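PDB 1J3N: 3-oxoacyl-(acyl-carrier protein) synthase II from Thermus thermophilus, which catalyses the condensation of an acyl chain with malonyl-acyl-carrier protein, the carbon-carbon bond-forming step of fatty acid elongation. Local coordinates for the interface of chains A and B. Residues are numbered along the deposited sequence; one frame, centred on the assembly and turned at random. Chains: chain A/B, 3-oxoacyl-(acyl-carrier protein) synthase II.

Contact 1: the interface of chains A and B. Residues chain A 127, 129, 131-133; chain B 199-200, 203, 268.
A:Ile132 and B:Met203 meet side chain against side chain, crossing at about a right angle. They belong to an apolar patch of the homodimer interface. Chain A supplies A:Ile127, A:Pro129 and the first turn of helix 131-135. Chain B supplies helix 194-202, B:Met203 just beyond it, and B:Thr268 from a separate loop. The methionine chain is extended at chi2 (-176°) and then bends at chi3 (-76°). This bend turns its terminal methyl back toward the isoleucine. The methyl CE reaches A:Ile132 CG1 at 3.3 Å, a tight fit. The sulfur SD also passes A:Ile132 CB at 3.9 Å. On the same side, SD lies 4.0 Å from the ring carbon CD of A:Pro133; these two side chains run past each other in opposite directions. The sulfur thus rests against two consecutive residues of chain A.

B:Ala199 presents its methyl to the aromatic edge of A:Phe131. CB lies in the ring plane, 3.8 Å from CD2. The phenyl group reaches this place with CG anti to the backbone N (chi1 170°). The same methyl also packs against the CG1 branch of A:Ile132, 4.0 Å from that carbon. B:Phe200 flanks the patch near the isoleucine tip, at the margin of contact. At the far end the methyl CG2 of B:Thr268 abuts the pyrrolidine ring of A:Pro133 and crosses it obliquely.

A water molecule adds a polar link between the backbones. The amide N of A:Ile132 points almost straight at it from 3.3 Å, and the water lies 3.2 Å from the carbonyl O of B:Ala199.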
ATOM      1  N   ILE A 127     -10.171  18.852 -15.649  1.00 20.73           N
ATOM      2  CA  ILE A 127      -9.644  18.294 -14.408  1.00 20.04           C
ATOM      3  C   ILE A 127      -8.248  18.876 -14.248  1.00 20.13           C
ATOM      4  O   ILE A 127      -7.534  19.058 -15.229  1.00 22.45           O
ATOM      5  CB  ILE A 127      -9.546  16.751 -14.474  1.00 21.30           C
ATOM      6  CG1 ILE A 127     -10.944  16.149 -14.637  1.00 22.82           C
ATOM      7  CG2 ILE A 127      -8.855  16.216 -13.211  1.00 21.62           C
ATOM      8  CD1 ILE A 127     -10.957  14.638 -14.796  1.00 21.68           C
ATOM      9  N   PRO A 129      -4.316  19.239 -13.621  1.00 23.68           N
ATOM     10  CA  PRO A 129      -3.213  18.324 -13.941  1.00 23.59           C
ATOM     11  C   PRO A 129      -2.507  17.883 -12.660  1.00 24.23           C
ATOM     12  O   PRO A 129      -1.558  17.096 -12.693  1.00 23.61           O
ATOM     13  CB  PRO A 129      -2.314  19.158 -14.855  1.00 21.70           C
ATOM     14  CG  PRO A 129      -2.555  20.555 -14.391  1.00 23.55           C
ATOM     15  CD  PRO A 129      -4.062  20.584 -14.169  1.00 23.05           C
ATOM     16  N   PHE A 131      -4.450  16.677 -10.147  1.00 23.38           N
ATOM     17  CA  PHE A 131      -5.393  15.763  -9.505  1.00 25.03           C
ATOM     18  C   PHE A 131      -4.704  14.464  -9.088  1.00 23.39           C
ATOM     19  O   PHE A 131      -4.691  14.117  -7.911  1.00 23.79           O
ATOM     20  CB  PHE A 131      -6.569  15.448 -10.434  1.00 25.30           C
ATOM     21  CG  PHE A 131      -7.450  14.333  -9.935  1.00 27.17           C
ATOM     22  CD1 PHE A 131      -7.969  14.363  -8.642  1.00 26.16           C
ATOM     23  CD2 PHE A 131      -7.739  13.243 -10.744  1.00 29.16           C
ATOM     24  CE1 PHE A 131      -8.758  13.318  -8.163  1.00 26.46           C
ATOM     25  CE2 PHE A 131      -8.533  12.191 -10.269  1.00 28.78           C
ATOM     26  CZ  PHE A 131      -9.039  12.233  -8.978  1.00 27.74           C
ATOM     27  N   ILE A 132      -4.121  13.756 -10.051  1.00 23.27           N
ATOM     28  CA  ILE A 132      -3.447  12.490  -9.749  1.00 23.46           C
ATOM     29  C   ILE A 132      -2.375  12.626  -8.660  1.00 22.03           C
ATOM     30  O   ILE A 132      -2.413  11.913  -7.657  1.00 22.52           O
ATOM     31  CB  ILE A 132      -2.810  11.867 -11.028  1.00 25.07           C
ATOM     32  CG1 ILE A 132      -3.904  11.531 -12.046  1.00 26.51           C
ATOM     33  CG2 ILE A 132      -2.018  10.606 -10.667  1.00 25.29           C
ATOM     34  CD1 ILE A 132      -4.998  10.640 -11.489  1.00 28.93           C
ATOM     35  N   PRO A 133      -1.409  13.544  -8.843  1.00 22.68           N
ATOM     36  CA  PRO A 133      -0.334  13.754  -7.862  1.00 23.43           C
ATOM     37  C   PRO A 133      -0.825  14.146  -6.466  1.00 23.27           C
ATOM     38  O   PRO A 133      -0.160  13.873  -5.470  1.00 24.88           O
ATOM     39  CB  PRO A 133       0.498  14.873  -8.489  1.00 23.21           C
ATOM     40  CG  PRO A 133       0.275  14.700  -9.948  1.00 22.01           C
ATOM     41  CD  PRO A 133      -1.199  14.392 -10.032  1.00 21.65           C
TER
ATOM     42  N   ALA B 199      -7.606  12.879 -16.732  1.00 21.55           N
ATOM     43  CA  ALA B 199      -6.634  13.417 -15.792  1.00 21.77           C
ATOM     44  C   ALA B 199      -5.204  13.172 -16.273  1.00 24.47           C
ATOM     45  O   ALA B 199      -4.337  14.036 -16.121  1.00 27.36           O
ATOM     46  CB  ALA B 199      -6.838  12.791 -14.417  1.00 18.35           C
ATOM     47  N   PHE B 200      -4.953  11.998 -16.843  1.00 22.90           N
ATOM     48  CA  PHE B 200      -3.618  11.683 -17.342  1.00 22.72           C
ATOM     49  C   PHE B 200      -3.335  12.467 -18.619  1.00 24.15           C
ATOM     50  O   PHE B 200      -2.191  12.837 -18.895  1.00 25.25           O
ATOM     51  CB  PHE B 200      -3.487  10.177 -17.598  1.00 20.76           C
ATOM     52  CG  PHE B 200      -3.208   9.365 -16.348  1.00 21.14           C
ATOM     53  CD1 PHE B 200      -1.928   9.334 -15.791  1.00 23.67           C
ATOM     54  CD2 PHE B 200      -4.219   8.630 -15.734  1.00 21.20           C
ATOM     55  CE1 PHE B 200      -1.659   8.582 -14.639  1.00 23.84           C
ATOM     56  CE2 PHE B 200      -3.959   7.870 -14.581  1.00 21.80           C
ATOM     57  CZ  PHE B 200      -2.679   7.849 -14.036  1.00 22.07           C
ATOM     58  N   MET B 203      -2.296  15.981 -17.926  1.00 24.72           N
ATOM     59  CA  MET B 203      -0.926  15.964 -17.432  1.00 23.50           C
ATOM     60  C   MET B 203       0.045  15.731 -18.580  1.00 21.85           C
ATOM     61  O   MET B 203       1.254  15.757 -18.378  1.00 21.56           O
ATOM     62  CB  MET B 203      -0.721  14.848 -16.409  1.00 26.42           C
ATOM     63  CG  MET B 203      -1.380  15.045 -15.065  1.00 28.56           C
ATOM     64  SD  MET B 203      -0.912  13.674 -13.953  1.00 34.02           S
ATOM     65  CE  MET B 203      -1.908  12.408 -14.582  1.00 30.78           C
ATOM     66  N   THR B 268       5.913  14.356 -10.622  1.00 35.12           N
ATOM     67  CA  THR B 268       5.579  13.567 -11.807  1.00 36.43           C
ATOM     68  C   THR B 268       6.746  13.444 -12.778  1.00 37.08           C
ATOM     69  O   THR B 268       6.746  12.575 -13.650  1.00 36.29           O
ATOM     70  CB  THR B 268       4.382  14.166 -12.575  1.00 37.58           C
ATOM     71  OG1 THR B 268       4.703  15.494 -13.014  1.00 37.00           O
ATOM     72  CG2 THR B 268       3.142  14.201 -11.689  1.00 38.01           C
TER
HETATM   73  O   HOH W   1      -4.004  14.907 -13.088  1.00 20.95           O

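Contact 2: the interface of chains A and B. Residues chain A 396-397, 399; chain B 138-139, 141-142, 146, 154.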
ATOM      1  N   PHE A 396     -11.049  -3.188   8.275  1.00 29.53           N
ATOM      2  CA  PHE A 396     -12.120  -3.531   7.347  1.00 29.11           C
ATOM      3  C   PHE A 396     -11.404  -4.349   6.272  1.00 29.34           C
ATOM      4  O   PHE A 396     -10.298  -3.994   5.855  1.00 29.14           O
ATOM      5  CB  PHE A 396     -12.693  -2.269   6.688  1.00 30.84           C
ATOM      6  CG  PHE A 396     -13.738  -1.557   7.501  1.00 32.68           C
ATOM      7  CD1 PHE A 396     -13.518  -1.240   8.834  1.00 33.82           C
ATOM      8  CD2 PHE A 396     -14.936  -1.164   6.909  1.00 33.36           C
ATOM      9  CE1 PHE A 396     -14.476  -0.539   9.571  1.00 35.12           C
ATOM     10  CE2 PHE A 396     -15.898  -0.463   7.636  1.00 36.29           C
ATOM     11  CZ  PHE A 396     -15.665  -0.150   8.972  1.00 34.23           C
ATOM     12  N   GLY A 397     -12.030  -5.430   5.820  1.00 28.11           N
ATOM     13  CA  GLY A 397     -11.406  -6.269   4.812  1.00 27.78           C
ATOM     14  C   GLY A 397     -10.926  -7.545   5.469  1.00 27.14           C
ATOM     15  O   GLY A 397     -10.971  -8.621   4.876  1.00 28.97           O
ATOM     16  N   HIS A 399      -7.879  -7.397   7.421  1.00 19.78           N
ATOM     17  CA  HIS A 399      -6.449  -7.223   7.647  1.00 20.53           C
ATOM     18  C   HIS A 399      -6.158  -6.986   9.128  1.00 20.69           C
ATOM     19  O   HIS A 399      -6.659  -6.030   9.725  1.00 21.15           O
ATOM     20  CB  HIS A 399      -5.942  -6.034   6.828  1.00 18.39           C
ATOM     21  CG  HIS A 399      -6.488  -5.993   5.441  1.00 18.41           C
ATOM     22  ND1 HIS A 399      -5.877  -6.627   4.379  1.00 20.00           N
ATOM     23  CD2 HIS A 399      -7.621  -5.440   4.950  1.00 20.15           C
ATOM     24  CE1 HIS A 399      -6.613  -6.464   3.293  1.00 19.99           C
ATOM     25  NE2 HIS A 399      -7.677  -5.749   3.614  1.00 20.07           N
TER
ATOM     26  N   ASN B 138      -7.159  -1.891  -0.654  1.00 20.51           N
ATOM     27  CA  ASN B 138      -6.888  -3.179  -0.012  1.00 19.98           C
ATOM     28  C   ASN B 138      -7.876  -4.308  -0.282  1.00 19.01           C
ATOM     29  O   ASN B 138      -7.635  -5.457   0.119  1.00 17.88           O
ATOM     30  CB  ASN B 138      -6.797  -2.979   1.505  1.00 18.20           C
ATOM     31  CG  ASN B 138      -8.052  -2.335   2.076  1.00 22.78           C
ATOM     32  OD1 ASN B 138      -8.347  -1.173   1.788  1.00 21.17           O
ATOM     33  ND2 ASN B 138      -8.806  -3.092   2.876  1.00 20.75           N
ATOM     34  N   MET B 139      -8.978  -4.006  -0.955  1.00 20.36           N
ATOM     35  CA  MET B 139      -9.996  -5.024  -1.209  1.00 20.84           C
ATOM     36  C   MET B 139      -9.636  -6.112  -2.217  1.00 20.94           C
ATOM     37  O   MET B 139     -10.303  -7.148  -2.269  1.00 22.69           O
ATOM     38  CB  MET B 139     -11.319  -4.357  -1.583  1.00 23.61           C
ATOM     39  CG  MET B 139     -11.899  -3.497  -0.452  1.00 26.80           C
ATOM     40  SD  MET B 139     -11.993  -4.357   1.148  1.00 27.87           S
ATOM     41  CE  MET B 139     -13.329  -5.478   0.828  1.00 26.46           C
ATOM     42  N   SER B 141      -6.701  -7.760  -2.189  1.00 19.84           N
ATOM     43  CA  SER B 141      -6.087  -8.750  -1.307  1.00 19.82           C
ATOM     44  C   SER B 141      -7.113  -9.376  -0.371  1.00 21.51           C
ATOM     45  O   SER B 141      -7.122 -10.590  -0.169  1.00 21.35           O
ATOM     46  CB  SER B 141      -4.979  -8.100  -0.471  1.00 22.32           C
ATOM     47  OG  SER B 141      -3.883  -7.689  -1.278  1.00 20.40           O
ATOM     48  N   ALA B 142      -7.975  -8.543   0.207  1.00 20.52           N
ATOM     49  CA  ALA B 142      -9.000  -9.039   1.123  1.00 20.11           C
ATOM     50  C   ALA B 142      -9.918 -10.060   0.435  1.00 20.95           C
ATOM     51  O   ALA B 142     -10.097 -11.167   0.931  1.00 21.69           O
ATOM     52  CB  ALA B 142      -9.809  -7.875   1.670  1.00 18.36           C
ATOM     53  N   MET B 146     -10.633 -13.891   1.350  1.00 22.19           N
ATOM     54  CA  MET B 146     -11.980 -14.361   1.693  1.00 24.48           C
ATOM     55  C   MET B 146     -12.465 -15.480   0.780  1.00 24.64           C
ATOM     56  O   MET B 146     -13.208 -16.371   1.207  1.00 22.46           O
ATOM     57  CB  MET B 146     -12.988 -13.200   1.639  1.00 26.37           C
ATOM     58  CG  MET B 146     -12.751 -12.109   2.677  1.00 25.54           C
ATOM     59  SD  MET B 146     -13.989 -10.796   2.573  1.00 32.95           S
ATOM     60  CE  MET B 146     -13.200  -9.706   1.404  1.00 27.26           C
ATOM     61  N   SER B 154      -2.132 -10.464   4.974  1.00 20.03           N
ATOM     62  CA  SER B 154      -2.881  -9.900   3.861  1.00 20.47           C
ATOM     63  C   SER B 154      -2.539  -8.414   3.808  1.00 20.37           C
ATOM     64  O   SER B 154      -3.021  -7.635   4.622  1.00 21.74           O
ATOM     65  CB  SER B 154      -4.384 -10.108   4.090  1.00 22.90           C
ATOM     66  OG  SER B 154      -5.169  -9.636   3.003  1.00 23.16           O
TER
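The start of strand 399-406 and the loop residues A:Phe396 and A:Gly397 of chain A meet chain B at three places: B:Asn138, helix 139-148 just after it, and the short strand 154-155. This is a second patch of the homodimer interface, centred on the imidazole of A:His399. Its CG is anti to the carbonyl carbon (chi1 -43°), and the ring extends between B:Ser154 and B:Asn138. ND1 donates a hydrogen bond to the backbone O of B:Ser154 at 3.0 Å. The bond is fairly straight, 164° at the hydrogen. The acceptor lies near the imidazole plane, but the donor stands well above the carbonyl plane.

On the other side of the ring, NE2 is 3.0 Å from the amide nitrogen ND2 of B:Asn138. With ND1 as donor, NE2 can accept a hydrogen bond from this amide. The two planes are 69° apart, so the groups are steeply turned against each other. ND2 stands well out of the imidazole plane, so this second bond is probably the weaker. The bond at ND1 implies a hydrogen there, and both partners would help to hold the ring's rotation. A leucine in place of A:His399 would probably leave the carbonyl of B:Ser154 and the amide of B:Asn138 without their mate across the interface.

The helix adds apolar contact. The methyl CB of B:Ala142 touches the imidazole, 3.9 Å from A:His399 CE1, and also packs against A:Gly397. Having no side chain, the glycine probably allows this close approach of the helix to the loop backbone. B:Met139 and B:Met146 lie at the margin of this loop contact. The sulfur SD of B:Met139 is 4.2 Å from A:Gly397 CA.

Contact 1 and contact 2 belong to the same two-fold interface, with their C-alpha centres about 28 Å apart. They share no residue. They are nevertheless close in sequence: the helix 131-135 segment that chain A supplies to contact 1 lies shortly before B:Asn138 and helix 139-148, which chain B supplies to contact 2. Because the dimer is symmetric, each monomer uses both neighbouring segments, and each contact has a twin with the chains exchanged. Contact 1 is mainly apolar with a water link, whereas contact 2 adds direct polar bonding. Together they probably help hold the two subunits in one fixed relation.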